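Local coordinates for protein NADPH-dependent nitro/flavin reductase (Bacillus subtilis, PDB 3N2S) that uses NADPH to drive FMN reductase chemistry and also reduces nitroaromatic compounds, quinones and azo dyes, working as a flavin-containing homodimer, at residues A117-S122 against I132-G137; R85-A90 against H96-L101; P54-E59 against T146-T151; Q20-E25 against L161-P166. All coordinates share one frame; numbering follows the deposited sequence.

Interaction 1: residues A117-S122 against I132-G137; sequences AAQNMS and ICYIGG. With FMN (flavin mononucleotide), chain E.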
loop_
_atom_site.group_PDB
_atom_site.type_symbol
_atom_site.label_atom_id
_atom_site.label_comp_id
_atom_site.label_asym_id
_atom_site.label_seq_id
_atom_site.Cartn_x
_atom_site.Cartn_y
_atom_site.Cartn_z
ATOM N N ALA A 117 3.183 2.142 -4.731
ATOM C CA ALA A 117 3.795 1.981 -6.061
ATOM C C ALA A 117 3.028 0.909 -6.884
ATOM O O ALA A 117 2.746 1.127 -8.072
ATOM C CB ALA A 117 5.262 1.579 -5.905
ATOM N N ALA A 118 2.693 -0.242 -6.255
ATOM C CA ALA A 118 1.975 -1.321 -6.935
ATOM C C ALA A 118 0.607 -0.889 -7.414
ATOM O O ALA A 118 0.193 -1.285 -8.508
ATOM C CB ALA A 118 1.856 -2.545 -6.034
ATOM N N GLN A 119 -0.113 -0.123 -6.581
ATOM C CA GLN A 119 -1.446 0.332 -6.972
ATOM C C GLN A 119 -1.413 1.358 -8.106
ATOM O O GLN A 119 -2.303 1.335 -8.958
ATOM C CB GLN A 119 -2.315 0.737 -5.774
ATOM C CG GLN A 119 -3.797 0.950 -6.142
ATOM C CD GLN A 119 -4.515 -0.175 -6.879
ATOM O OE1 GLN A 119 -5.425 0.072 -7.687
ATOM N NE2 GLN A 119 -4.143 -1.422 -6.667
ATOM N N ASN A 120 -0.364 2.196 -8.155
ATOM C CA ASN A 120 -0.154 3.116 -9.281
ATOM C C ASN A 120 0.077 2.295 -10.553
ATOM O O ASN A 120 -0.504 2.603 -11.602
ATOM C CB ASN A 120 1.053 4.013 -9.033
ATOM C CG ASN A 120 0.691 5.434 -8.675
ATOM O OD1 ASN A 120 1.550 6.302 -8.556
ATOM N ND2 ASN A 120 -0.577 5.698 -8.488
HETATM N N MSE A 121 0.913 1.237 -10.458
HETATM C CA MSE A 121 1.149 0.347 -11.605
HETATM C C MSE A 121 -0.162 -0.305 -12.060
HETATM O O MSE A 121 -0.417 -0.396 -13.264
HETATM C CB MSE A 121 2.200 -0.751 -11.280
HETATM C CG MSE A 121 2.466 -1.655 -12.494
HETATM SE SE MSE A 121 3.817 -3.004 -12.272
HETATM C CE MSE A 121 5.453 -1.848 -12.254
ATOM N N SER A 122 -0.994 -0.760 -11.093
ATOM C CA SER A 122 -2.249 -1.434 -11.405
ATOM C C SER A 122 -3.197 -0.497 -12.171
ATOM O O SER A 122 -3.747 -0.896 -13.205
ATOM C CB SER A 122 -2.913 -1.964 -10.130
ATOM O OG SER A 122 -2.094 -2.968 -9.537
ATOM N N ILE A 132 -4.915 -7.025 -14.452
ATOM C CA ILE A 132 -3.949 -7.276 -13.379
ATOM C C ILE A 132 -4.515 -8.250 -12.352
ATOM O O ILE A 132 -5.729 -8.312 -12.144
ATOM C CB ILE A 132 -3.421 -5.966 -12.684
ATOM C CG1 ILE A 132 -4.507 -5.211 -11.858
ATOM C CG2 ILE A 132 -2.714 -5.009 -13.650
ATOM C CD1 ILE A 132 -4.613 -5.621 -10.336
ATOM N N CYS A 133 -3.614 -8.912 -11.624
ATOM C CA CYS A 133 -3.954 -9.731 -10.471
ATOM C C CYS A 133 -2.780 -9.725 -9.516
ATOM O O CYS A 133 -1.663 -10.085 -9.901
ATOM C CB CYS A 133 -4.393 -11.156 -10.825
ATOM S SG CYS A 133 -5.178 -12.030 -9.439
ATOM N N TYR A 134 -3.029 -9.260 -8.278
ATOM C CA TYR A 134 -2.010 -9.285 -7.217
ATOM C C TYR A 134 -1.834 -10.732 -6.797
ATOM O O TYR A 134 -2.795 -11.494 -6.844
ATOM C CB TYR A 134 -2.480 -8.490 -6.005
ATOM C CG TYR A 134 -2.296 -7.001 -6.124
ATOM C CD1 TYR A 134 -1.225 -6.361 -5.508
ATOM C CD2 TYR A 134 -3.211 -6.218 -6.830
ATOM C CE1 TYR A 134 -1.053 -4.984 -5.606
ATOM C CE2 TYR A 134 -3.063 -4.838 -6.916
ATOM C CZ TYR A 134 -1.974 -4.227 -6.313
ATOM O OH TYR A 134 -1.836 -2.877 -6.366
ATOM N N ILE A 135 -0.603 -11.129 -6.415
ATOM C CA ILE A 135 -0.280 -12.508 -6.024
ATOM C C ILE A 135 0.448 -12.521 -4.674
ATOM O O ILE A 135 1.677 -12.484 -4.618
ATOM C CB ILE A 135 0.529 -13.281 -7.116
ATOM C CG1 ILE A 135 -0.128 -13.167 -8.561
ATOM C CG2 ILE A 135 0.799 -14.773 -6.674
ATOM C CD1 ILE A 135 -1.520 -13.890 -8.755
ATOM N N GLY A 136 -0.336 -12.569 -3.614
ATOM C CA GLY A 136 0.165 -12.659 -2.243
ATOM C C GLY A 136 0.589 -14.079 -1.911
ATOM O O GLY A 136 1.272 -14.297 -0.914
ATOM N N GLY A 137 0.171 -15.036 -2.747
ATOM C CA GLY A 137 0.489 -16.454 -2.627
ATOM C C GLY A 137 1.971 -16.750 -2.518
ATOM O O GLY A 137 2.353 -17.745 -1.896
HETATM N N1 FMN E . -5.772 -13.343 -6.156
HETATM C C2 FMN E . -5.296 -14.560 -6.530
HETATM O O2 FMN E . -5.889 -15.237 -7.391
HETATM N N3 FMN E . -4.164 -15.064 -5.971
HETATM C C4 FMN E . -3.363 -14.452 -5.038
HETATM O O4 FMN E . -2.335 -14.961 -4.576
HETATM C C4A FMN E . -3.820 -13.110 -4.612
HETATM N N5 FMN E . -3.101 -12.407 -3.773
HETATM C C5A FMN E . -3.505 -11.076 -3.530
HETATM C C6 FMN E . -2.662 -10.277 -2.714
HETATM C C7 FMN E . -2.936 -8.932 -2.517
HETATM C C7M FMN E . -1.951 -8.083 -1.727
HETATM C C8 FMN E . -4.158 -8.361 -3.047
HETATM C C8M FMN E . -4.527 -6.940 -2.803
HETATM C C9 FMN E . -5.033 -9.155 -3.847
HETATM C C9A FMN E . -4.743 -10.518 -4.088
HETATM N N10 FMN E . -5.511 -11.342 -4.952
HETATM C C10 FMN E . -5.107 -12.597 -5.285
HETATM C "C1'" FMN E . -6.745 -10.797 -5.562
HETATM C "C2'" FMN E . -7.864 -10.767 -4.512
HETATM O "O2'" FMN E . -8.306 -12.052 -4.367
HETATM C "C3'" FMN E . -8.990 -9.914 -5.089
HETATM O "O3'" FMN E . -8.462 -8.561 -5.239
HETATM C "C4'" FMN E . -10.305 -9.950 -4.189
HETATM O "O4'" FMN E . -10.929 -11.231 -4.402
HETATM C "C5'" FMN E . -11.312 -8.888 -4.710
HETATM O "O5'" FMN E . -11.604 -9.226 -6.099
HETATM P P FMN E . -11.453 -8.141 -7.288
HETATM O O1P FMN E . -12.383 -6.983 -7.030
HETATM O O2P FMN E . -11.752 -9.038 -8.469
HETATM O O3P FMN E . -9.952 -7.806 -7.291
#
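Tyr134 reaches from strand 131-135 to helix 104-127, its hydroxyl meeting Gln119 and Ser122. Gln119 NE2 lies at the ring's edge, close to its plane, 2.7 Å from Tyr134 OH; amide and ring are nearly coplanar (14°), yet the N-H points off line at 125° and the bond is weak. The bend at chi2 in the Gln119 chain brings NE2 back to the hydroxyl. Ser122 OG stands oblique to the ring, 3.2 Å from Tyr134 OH, a weak bond at best, since its one proton can also go to Ala118 O. Ala118 CB packs 3.8 Å from Tyr134 CE1. The methyl C8M of FMN covers one ring face. In this nitroreductase-family fold the same strand end leads into the flavin pocket, where Gly136 N donates an almost straight bond to FMN N5 (2.8 Å, 172°). Were Tyr134 replaced by an alanine, Gln119 NE2 would probably lose this acceptor and a gap would open beside the dimethylbenzene end of the flavin. The buried hydroxyl thus probably draws on Gln119 and Ser122 through weak, poorly directed bonds.

Interaction 2: residues R85-A90 against H96-L101; sequences RHQQLA and HISELL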
loop_
_atom_site.group_PDB
_atom_site.type_symbol
_atom_site.label_atom_id
_atom_site.label_comp_id
_atom_site.label_asym_id
_atom_site.label_seq_id
_atom_site.Cartn_x
_atom_site.Cartn_y
_atom_site.Cartn_z
ATOM N N ARG A 85 19.011 -0.865 -0.286
ATOM C CA ARG A 85 19.474 0.331 -1.001
ATOM C C ARG A 85 20.043 1.343 0.012
ATOM O O ARG A 85 21.145 1.862 -0.184
ATOM C CB ARG A 85 18.279 0.953 -1.755
ATOM C CG ARG A 85 18.583 2.252 -2.533
ATOM C CD ARG A 85 17.374 2.787 -3.299
ATOM N NE ARG A 85 16.894 1.801 -4.277
ATOM C CZ ARG A 85 15.704 1.204 -4.223
ATOM N NH1 ARG A 85 14.832 1.530 -3.273
ATOM N NH2 ARG A 85 15.376 0.284 -5.118
ATOM N N HIS A 86 19.318 1.547 1.118
ATOM C CA HIS A 86 19.635 2.467 2.216
ATOM C C HIS A 86 20.841 1.955 3.013
ATOM O O HIS A 86 21.742 2.736 3.322
ATOM C CB HIS A 86 18.368 2.716 3.072
ATOM C CG HIS A 86 17.170 3.000 2.206
ATOM N ND1 HIS A 86 16.483 1.976 1.550
ATOM C CD2 HIS A 86 16.651 4.183 1.814
ATOM C CE1 HIS A 86 15.558 2.573 0.813
ATOM N NE2 HIS A 86 15.614 3.900 0.951
ATOM N N GLN A 87 20.891 0.634 3.281
ATOM C CA GLN A 87 22.044 0.011 3.943
ATOM C C GLN A 87 23.311 0.261 3.110
ATOM O O GLN A 87 24.310 0.720 3.654
ATOM C CB GLN A 87 21.834 -1.506 4.094
ATOM C CG GLN A 87 22.943 -2.177 4.913
ATOM C CD GLN A 87 23.021 -3.671 4.739
ATOM O OE1 GLN A 87 22.607 -4.251 3.721
ATOM N NE2 GLN A 87 23.602 -4.327 5.731
ATOM N N GLN A 88 23.262 -0.044 1.794
ATOM C CA GLN A 88 24.410 0.112 0.881
ATOM C C GLN A 88 24.820 1.569 0.617
ATOM O O GLN A 88 26.009 1.869 0.518
ATOM C CB GLN A 88 24.170 -0.630 -0.431
ATOM C CG GLN A 88 24.160 -2.165 -0.317
ATOM C CD GLN A 88 25.428 -2.850 0.174
ATOM O OE1 GLN A 88 25.362 -3.954 0.735
ATOM N NE2 GLN A 88 26.603 -2.277 -0.089
ATOM N N LEU A 89 23.824 2.462 0.525
ATOM C CA LEU A 89 23.978 3.911 0.345
ATOM C C LEU A 89 24.863 4.429 1.508
ATOM O O LEU A 89 25.844 5.133 1.271
ATOM C CB LEU A 89 22.542 4.514 0.376
ATOM C CG LEU A 89 22.266 5.976 0.570
ATOM C CD1 LEU A 89 20.872 6.270 0.101
ATOM C CD2 LEU A 89 22.336 6.369 2.044
ATOM N N ALA A 90 24.551 4.005 2.741
ATOM C CA ALA A 90 25.272 4.401 3.951
ATOM C C ALA A 90 26.692 3.819 3.981
ATOM O O ALA A 90 27.628 4.543 4.341
ATOM C CB ALA A 90 24.495 3.991 5.184
ATOM N N HIS A 96 27.457 2.282 8.806
ATOM C CA HIS A 96 26.912 0.929 8.954
ATOM C C HIS A 96 25.666 1.031 9.823
ATOM O O HIS A 96 25.739 0.895 11.044
ATOM C CB HIS A 96 27.993 -0.023 9.505
ATOM C CG HIS A 96 29.087 -0.254 8.509
ATOM N ND1 HIS A 96 30.204 0.561 8.466
ATOM C CD2 HIS A 96 29.151 -1.137 7.485
ATOM C CE1 HIS A 96 30.915 0.145 7.427
ATOM N NE2 HIS A 96 30.323 -0.879 6.810
ATOM N N ILE A 97 24.521 1.328 9.157
ATOM C CA ILE A 97 23.208 1.679 9.725
ATOM C C ILE A 97 22.116 0.589 9.835
ATOM O O ILE A 97 20.973 0.945 10.144
ATOM C CB ILE A 97 22.636 2.917 8.960
ATOM C CG1 ILE A 97 22.176 2.521 7.520
ATOM C CG2 ILE A 97 23.613 4.122 8.966
ATOM C CD1 ILE A 97 21.023 3.318 6.954
ATOM N N SER A 98 22.436 -0.699 9.565
ATOM C CA SER A 98 21.474 -1.817 9.605
ATOM C C SER A 98 20.506 -1.802 10.786
ATOM O O SER A 98 19.322 -2.038 10.578
ATOM C CB SER A 98 22.191 -3.167 9.556
ATOM O OG SER A 98 22.641 -3.454 8.245
ATOM N N GLU A 99 21.005 -1.550 12.011
ATOM C CA GLU A 99 20.177 -1.509 13.234
ATOM C C GLU A 99 19.043 -0.482 13.134
ATOM O O GLU A 99 17.995 -0.692 13.725
ATOM C CB GLU A 99 21.034 -1.202 14.487
ATOM C CG GLU A 99 22.013 -2.301 14.852
ATOM C CD GLU A 99 22.594 -2.221 16.251
ATOM O OE1 GLU A 99 22.819 -1.092 16.747
ATOM O OE2 GLU A 99 22.828 -3.294 16.852
ATOM N N LEU A 100 19.255 0.611 12.380
ATOM C CA LEU A 100 18.265 1.681 12.199
ATOM C C LEU A 100 17.113 1.301 11.225
ATOM O O LEU A 100 16.042 1.896 11.275
ATOM C CB LEU A 100 18.970 2.973 11.735
ATOM C CG LEU A 100 20.138 3.500 12.619
ATOM C CD1 LEU A 100 20.608 4.854 12.137
ATOM C CD2 LEU A 100 19.746 3.576 14.093
ATOM N N LEU A 101 17.341 0.298 10.367
ATOM C CA LEU A 101 16.401 -0.158 9.330
ATOM C C LEU A 101 15.518 -1.309 9.778
ATOM O O LEU A 101 14.607 -1.695 9.042
ATOM C CB LEU A 101 17.222 -0.615 8.080
ATOM C CG LEU A 101 18.279 0.369 7.518
ATOM C CD1 LEU A 101 19.229 -0.347 6.562
ATOM C CD2 LEU A 101 17.633 1.595 6.864
HETATM O O HOH W 1 24.880 0.574 6.283
#
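Ser98 OG is approached by two nitrogens: Gln87 NE2, 2.8 Å away, and His154 NE2 from a nearby loop. Both bonds are weak, and that from Gln87 is bent to 122° at its hydrogen. Gln87 sends CG opposite its backbone N (chi1 -174°) and continues extended, which carries the amide across to the serine. Close by, a water links the two backbones, donating to Gln87 O at 2.7 Å and accepting from Ile97 N at 3.0 Å. The arrangement is a helix with the returning chain folded back on it: helix 84-92 ends, the chain turns, and 96-101 runs beside it on the way to the long helix 104-127. Van der Waals contacts make up the rest. Ile97 CG1 rests 3.6 Å from Ala90 CB, and Ile97 CD1 extends over the helix backbone to lie 3.7 Å from His86 O. The two methyls of Leu101 divide between neighbouring helix residues, CD1 3.8 Å from Gln87 CB and CD2 4.0 Å from His86 CB. The imidazole of His86 turns from this packing and donates through NE2 to Val43 O. Shortening Ile97 to an alanine is likely to open a gap over Ala90 CB and the carbonyl of His86. Met229 of the second subunit packs on Ile97 and Leu100.

Interaction 3: residues P54-E59 against T146-T151; sequences PEKKRE and TEVLQT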
loop_
_atom_site.group_PDB
_atom_site.type_symbol
_atom_site.label_atom_id
_atom_site.label_comp_id
_atom_site.label_asym_id
_atom_site.label_seq_id
_atom_site.Cartn_x
_atom_site.Cartn_y
_atom_site.Cartn_z
ATOM N N PRO A 54 11.108 -18.119 -17.999
ATOM C CA PRO A 54 10.097 -19.185 -17.848
ATOM C C PRO A 54 10.274 -20.073 -16.622
ATOM O O PRO A 54 9.295 -20.339 -15.936
ATOM C CB PRO A 54 10.233 -19.972 -19.162
ATOM C CG PRO A 54 10.630 -18.945 -20.141
ATOM C CD PRO A 54 11.650 -18.115 -19.379
ATOM N N GLU A 55 11.508 -20.480 -16.307
ATOM C CA GLU A 55 11.749 -21.317 -15.127
ATOM C C GLU A 55 11.407 -20.606 -13.834
ATOM O O GLU A 55 10.799 -21.212 -12.958
ATOM C CB GLU A 55 13.177 -21.916 -15.095
ATOM C CG GLU A 55 13.496 -22.794 -13.879
ATOM C CD GLU A 55 12.572 -23.938 -13.457
ATOM O OE1 GLU A 55 11.710 -24.344 -14.263
ATOM O OE2 GLU A 55 12.715 -24.438 -12.320
ATOM N N LYS A 56 11.784 -19.328 -13.706
ATOM C CA LYS A 56 11.467 -18.562 -12.483
ATOM C C LYS A 56 9.968 -18.284 -12.351
ATOM O O LYS A 56 9.434 -18.390 -11.251
ATOM C CB LYS A 56 12.265 -17.250 -12.428
ATOM C CG LYS A 56 13.776 -17.491 -12.319
ATOM C CD LYS A 56 14.561 -16.176 -12.169
ATOM C CE LYS A 56 16.055 -16.437 -12.090
ATOM N NZ LYS A 56 16.408 -17.248 -10.912
ATOM N N LYS A 57 9.280 -17.951 -13.456
ATOM C CA LYS A 57 7.822 -17.703 -13.437
ATOM C C LYS A 57 7.107 -18.972 -12.979
ATOM O O LYS A 57 6.173 -18.895 -12.179
ATOM C CB LYS A 57 7.314 -17.299 -14.835
ATOM C CG LYS A 57 7.650 -15.859 -15.242
ATOM C CD LYS A 57 7.159 -15.506 -16.653
ATOM C CE LYS A 57 5.722 -15.027 -16.631
ATOM N NZ LYS A 57 5.345 -14.166 -17.794
ATOM N N ARG A 58 7.580 -20.146 -13.469
ATOM C CA ARG A 58 7.037 -21.461 -13.113
ATOM C C ARG A 58 7.227 -21.739 -11.636
ATOM O O ARG A 58 6.266 -22.102 -10.962
ATOM C CB ARG A 58 7.671 -22.590 -13.963
ATOM C CG ARG A 58 6.920 -23.917 -13.792
ATOM C CD ARG A 58 7.814 -25.128 -14.008
ATOM N NE ARG A 58 9.021 -25.123 -13.168
ATOM C CZ ARG A 58 9.080 -25.587 -11.923
ATOM N NH1 ARG A 58 10.217 -25.541 -11.246
ATOM N NH2 ARG A 58 7.998 -26.089 -11.342
ATOM N N GLU A 59 8.456 -21.568 -11.121
ATOM C CA GLU A 59 8.740 -21.811 -9.705
ATOM C C GLU A 59 7.849 -20.952 -8.825
ATOM O O GLU A 59 7.282 -21.451 -7.858
ATOM C CB GLU A 59 10.213 -21.509 -9.362
ATOM C CG GLU A 59 11.232 -22.464 -9.947
ATOM C CD GLU A 59 12.643 -21.969 -9.706
ATOM O OE1 GLU A 59 13.084 -21.028 -10.412
ATOM O OE2 GLU A 59 13.279 -22.480 -8.759
ATOM N N THR A 146 12.893 -15.874 -2.103
ATOM C CA THR A 146 14.126 -15.086 -2.027
ATOM C C THR A 146 15.275 -15.795 -2.752
ATOM O O THR A 146 16.136 -15.116 -3.314
ATOM C CB THR A 146 14.489 -14.704 -0.576
ATOM O OG1 THR A 146 14.723 -15.880 0.195
ATOM C CG2 THR A 146 13.424 -13.834 0.094
ATOM N N GLU A 147 15.271 -17.154 -2.780
ATOM C CA GLU A 147 16.285 -17.918 -3.510
ATOM C C GLU A 147 16.058 -17.786 -5.022
ATOM O O GLU A 147 17.027 -17.642 -5.761
ATOM C CB GLU A 147 16.266 -19.408 -3.124
ATOM C CG GLU A 147 16.662 -19.711 -1.698
ATOM C CD GLU A 147 16.878 -21.196 -1.509
ATOM O OE1 GLU A 147 16.031 -21.845 -0.859
ATOM O OE2 GLU A 147 17.867 -21.725 -2.068
ATOM N N VAL A 148 14.777 -17.832 -5.487
ATOM C CA VAL A 148 14.450 -17.686 -6.918
ATOM C C VAL A 148 14.908 -16.293 -7.411
ATOM O O VAL A 148 15.543 -16.171 -8.467
ATOM C CB VAL A 148 12.927 -17.925 -7.193
ATOM C CG1 VAL A 148 12.529 -17.506 -8.608
ATOM C CG2 VAL A 148 12.526 -19.369 -6.938
ATOM N N LEU A 149 14.588 -15.257 -6.634
ATOM C CA LEU A 149 14.875 -13.864 -6.993
ATOM C C LEU A 149 16.256 -13.378 -6.557
ATOM O O LEU A 149 16.643 -12.267 -6.921
ATOM C CB LEU A 149 13.778 -12.943 -6.429
ATOM C CG LEU A 149 12.319 -13.280 -6.813
ATOM C CD1 LEU A 149 11.350 -12.407 -6.040
ATOM C CD2 LEU A 149 12.085 -13.128 -8.305
ATOM N N GLN A 150 16.984 -14.196 -5.757
ATOM C CA GLN A 150 18.324 -13.876 -5.220
ATOM C C GLN A 150 18.308 -12.508 -4.516
ATOM O O GLN A 150 19.145 -11.638 -4.786
ATOM C CB GLN A 150 19.406 -13.983 -6.315
ATOM C CG GLN A 150 19.624 -15.425 -6.809
ATOM C CD GLN A 150 20.412 -16.280 -5.828
ATOM O OE1 GLN A 150 21.599 -16.043 -5.570
ATOM N NE2 GLN A 150 19.765 -17.282 -5.240
ATOM N N THR A 151 17.280 -12.296 -3.672
ATOM C CA THR A 151 17.152 -11.025 -2.960
ATOM C C THR A 151 18.088 -11.020 -1.765
ATOM O O THR A 151 18.170 -12.012 -1.049
ATOM C CB THR A 151 15.701 -10.697 -2.596
ATOM O OG1 THR A 151 15.140 -11.779 -1.856
ATOM C CG2 THR A 151 14.849 -10.336 -3.808
#
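The polar link between the two helices is the bond from Lys56 NZ to Val148 O, 2.8 Å long. The ammonium lies in the carbonyl plane, at a C=O...N angle of 150°. Two extended torsions, chi2 and chi3, carry the lysine chain past the valine, and a final bend at chi4 (-62°) turns NZ to the oxygen. Van der Waals packing comes from Val148, whose two methyls separate between two helix residues: CG1 lies 3.8 Å from Lys56 CB, while CG2 lies 3.7 Å from Glu59 OE2, against the carboxylate end. Leu60 and Leu63 of helix 54-63 extend this seat for the valine. Each segment also has a brace of its own. Arg58 grips Glu55 side-on, NE to OE1 at 3.0 Å and NH1 to OE2 at 2.9 Å, and Gln150 NE2 donates to Glu147 O at 2.8 Å. The contact joins the start of helix 54-63 to the end of helix 142-149, where Gln150 leaves the helix with positive phi. Val148 O lies in the last turn of that helix, so the lysine charge probably interacts favourably with the partial negative charge of the carbonyls gathered there.

Interaction 4: residues Q20-E25 against L161-P166; sequences QLLTAE and LAVGHP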
loop_
_atom_site.group_PDB
_atom_site.type_symbol
_atom_site.label_atom_id
_atom_site.label_comp_id
_atom_site.label_asym_id
_atom_site.label_seq_id
_atom_site.Cartn_x
_atom_site.Cartn_y
_atom_site.Cartn_z
ATOM N N GLN A 20 0.336 -12.871 -25.273
ATOM C CA GLN A 20 0.976 -11.636 -25.758
ATOM C C GLN A 20 1.770 -10.951 -24.644
ATOM O O GLN A 20 1.180 -10.493 -23.661
ATOM C CB GLN A 20 -0.049 -10.671 -26.358
ATOM C CG GLN A 20 0.595 -9.492 -27.101
ATOM C CD GLN A 20 -0.407 -8.493 -27.641
ATOM O OE1 GLN A 20 -1.621 -8.719 -27.641
ATOM N NE2 GLN A 20 0.084 -7.353 -28.097
ATOM N N LEU A 21 3.094 -10.873 -24.811
ATOM C CA LEU A 21 3.958 -10.256 -23.806
ATOM C C LEU A 21 3.825 -8.734 -23.818
ATOM O O LEU A 21 3.472 -8.142 -24.843
ATOM C CB LEU A 21 5.436 -10.678 -23.969
ATOM C CG LEU A 21 5.769 -12.191 -23.978
ATOM C CD1 LEU A 21 7.187 -12.429 -24.423
ATOM C CD2 LEU A 21 5.531 -12.843 -22.614
ATOM N N LEU A 22 4.095 -8.100 -22.668
ATOM C CA LEU A 22 4.118 -6.646 -22.578
ATOM C C LEU A 22 5.342 -6.183 -23.351
ATOM O O LEU A 22 6.368 -6.865 -23.338
ATOM C CB LEU A 22 4.250 -6.179 -21.123
ATOM C CG LEU A 22 3.106 -6.548 -20.155
ATOM C CD1 LEU A 22 3.197 -5.703 -18.891
ATOM C CD2 LEU A 22 1.712 -6.363 -20.799
ATOM N N THR A 23 5.234 -5.031 -24.013
ATOM C CA THR A 23 6.366 -4.458 -24.738
ATOM C C THR A 23 7.303 -3.774 -23.732
ATOM O O THR A 23 6.896 -3.509 -22.592
ATOM C CB THR A 23 5.870 -3.474 -25.813
ATOM O OG1 THR A 23 5.305 -2.328 -25.172
ATOM C CG2 THR A 23 4.854 -4.109 -26.768
ATOM N N ALA A 24 8.536 -3.450 -24.153
ATOM C CA ALA A 24 9.490 -2.748 -23.291
ATOM C C ALA A 24 8.958 -1.355 -22.933
ATOM O O ALA A 24 9.174 -0.898 -21.811
ATOM C CB ALA A 24 10.845 -2.649 -23.972
ATOM N N GLU A 25 8.215 -0.717 -23.862
ATOM C CA GLU A 25 7.586 0.600 -23.664
ATOM C C GLU A 25 6.475 0.518 -22.586
ATOM O O GLU A 25 6.380 1.414 -21.742
ATOM C CB GLU A 25 6.997 1.122 -24.986
ATOM C CG GLU A 25 6.368 2.504 -24.886
ATOM C CD GLU A 25 5.452 2.861 -26.041
ATOM O OE1 GLU A 25 4.401 2.195 -26.194
ATOM O OE2 GLU A 25 5.779 3.811 -26.789
ATOM N N LEU A 161 2.587 -9.214 -9.088
ATOM C CA LEU A 161 1.546 -8.539 -9.847
ATOM C C LEU A 161 1.624 -9.082 -11.258
ATOM O O LEU A 161 2.610 -8.835 -11.952
ATOM C CB LEU A 161 1.695 -6.997 -9.833
ATOM C CG LEU A 161 0.508 -6.219 -10.429
ATOM C CD1 LEU A 161 -0.759 -6.349 -9.515
ATOM C CD2 LEU A 161 0.876 -4.739 -10.663
ATOM N N ALA A 162 0.636 -9.905 -11.636
ATOM C CA ALA A 162 0.516 -10.478 -12.965
ATOM C C ALA A 162 -0.177 -9.415 -13.812
ATOM O O ALA A 162 -1.169 -8.838 -13.380
ATOM C CB ALA A 162 -0.315 -11.755 -12.922
ATOM N N VAL A 163 0.419 -9.069 -14.959
ATOM C CA VAL A 163 -0.120 -8.052 -15.865
ATOM C C VAL A 163 -0.176 -8.664 -17.274
ATOM O O VAL A 163 0.762 -9.342 -17.672
ATOM C CB VAL A 163 0.724 -6.740 -15.872
ATOM C CG1 VAL A 163 0.038 -5.667 -16.720
ATOM C CG2 VAL A 163 0.986 -6.214 -14.446
ATOM N N GLY A 164 -1.256 -8.428 -18.001
ATOM C CA GLY A 164 -1.365 -8.941 -19.362
ATOM C C GLY A 164 -2.623 -8.519 -20.086
ATOM O O GLY A 164 -3.439 -7.755 -19.554
ATOM N N HIS A 165 -2.781 -9.034 -21.309
ATOM C CA HIS A 165 -3.934 -8.784 -22.173
ATOM C C HIS A 165 -4.991 -9.776 -21.734
ATOM O O HIS A 165 -4.725 -10.972 -21.757
ATOM C CB HIS A 165 -3.558 -8.997 -23.661
ATOM C CG HIS A 165 -2.585 -7.976 -24.166
ATOM N ND1 HIS A 165 -3.017 -6.765 -24.660
ATOM C CD2 HIS A 165 -1.230 -7.994 -24.178
ATOM C CE1 HIS A 165 -1.922 -6.095 -24.981
ATOM N NE2 HIS A 165 -0.824 -6.794 -24.714
ATOM N N PRO A 166 -6.163 -9.332 -21.231
ATOM C CA PRO A 166 -7.146 -10.311 -20.749
ATOM C C PRO A 166 -7.704 -11.225 -21.846
ATOM O O PRO A 166 -7.983 -10.752 -22.945
ATOM C CB PRO A 166 -8.237 -9.434 -20.120
ATOM C CG PRO A 166 -7.602 -8.069 -19.928
ATOM C CD PRO A 166 -6.651 -7.950 -21.068
HETATM O O HOH W 2 -0.777 -11.078 -21.892
HETATM O O HOH W 3 1.697 -6.070 -25.208
#
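The end of strand 155-164, in the central antiparallel sheet, meets the chain that leads into helix 24-35. The amide of Gln20 stacks on the imidazole of His165, their planes only 6° apart. Gln20 OE1 sits 3.5 Å above the plane of the His165 ring, over its centre, and Gln20 CD comes within 3.4 Å of His165 NE2. Gln20 runs out straight from a chi1 of -170°, which lays its amide flat across that face. The ring edge is served differently: a water in its plane lies 2.7 Å from His165 NE2 and donates to Leu21 O. A second water ties the backbones together, donating to Gln20 O at 2.7 Å while accepting from His165 N at 2.9 Å. The contact packs the loop before helix 24-35 against the end of strand 155-164 in an alpha-beta-alpha sandwich, with Thr23 as the N-cap of helix 24-35. Further into the fold the contact turns apolar. Leu22 CD1 meets Val163 CG1 at 3.8 Å, the two side chains crossing at about a right angle, and Leu22 CD2 lies 4.3 Å from Gly164 CA. Leu30 of the helix packs on both Leu22 and Val163.

Overall arrangement
Interactions 1 and 4 adjoin in the sheet, their centres about 13 Å apart: strands 131-135 and 155-164 are neighbours, and Cys133 O lies 2.9 Å from Ala162 N, a probable hydrogen bond. Interaction 1 borders the FMN directly, whereas the side chain of Val163 in interaction 4 is about 13 Å from a bound FMN. Interaction 3 lies about 5 Å from interaction 4 at the nearest atoms, without touching it, and joins helix 54-63 to helix 142-149, the latter followed in the chain by strand 155-164. Interaction 2 is more remote, about 27 Å from interaction 1 between centres, though the side chain of His86 comes about 12 Å from a bound FMN. Interactions 1, 2 and 3 also touch the second subunit of the homodimer.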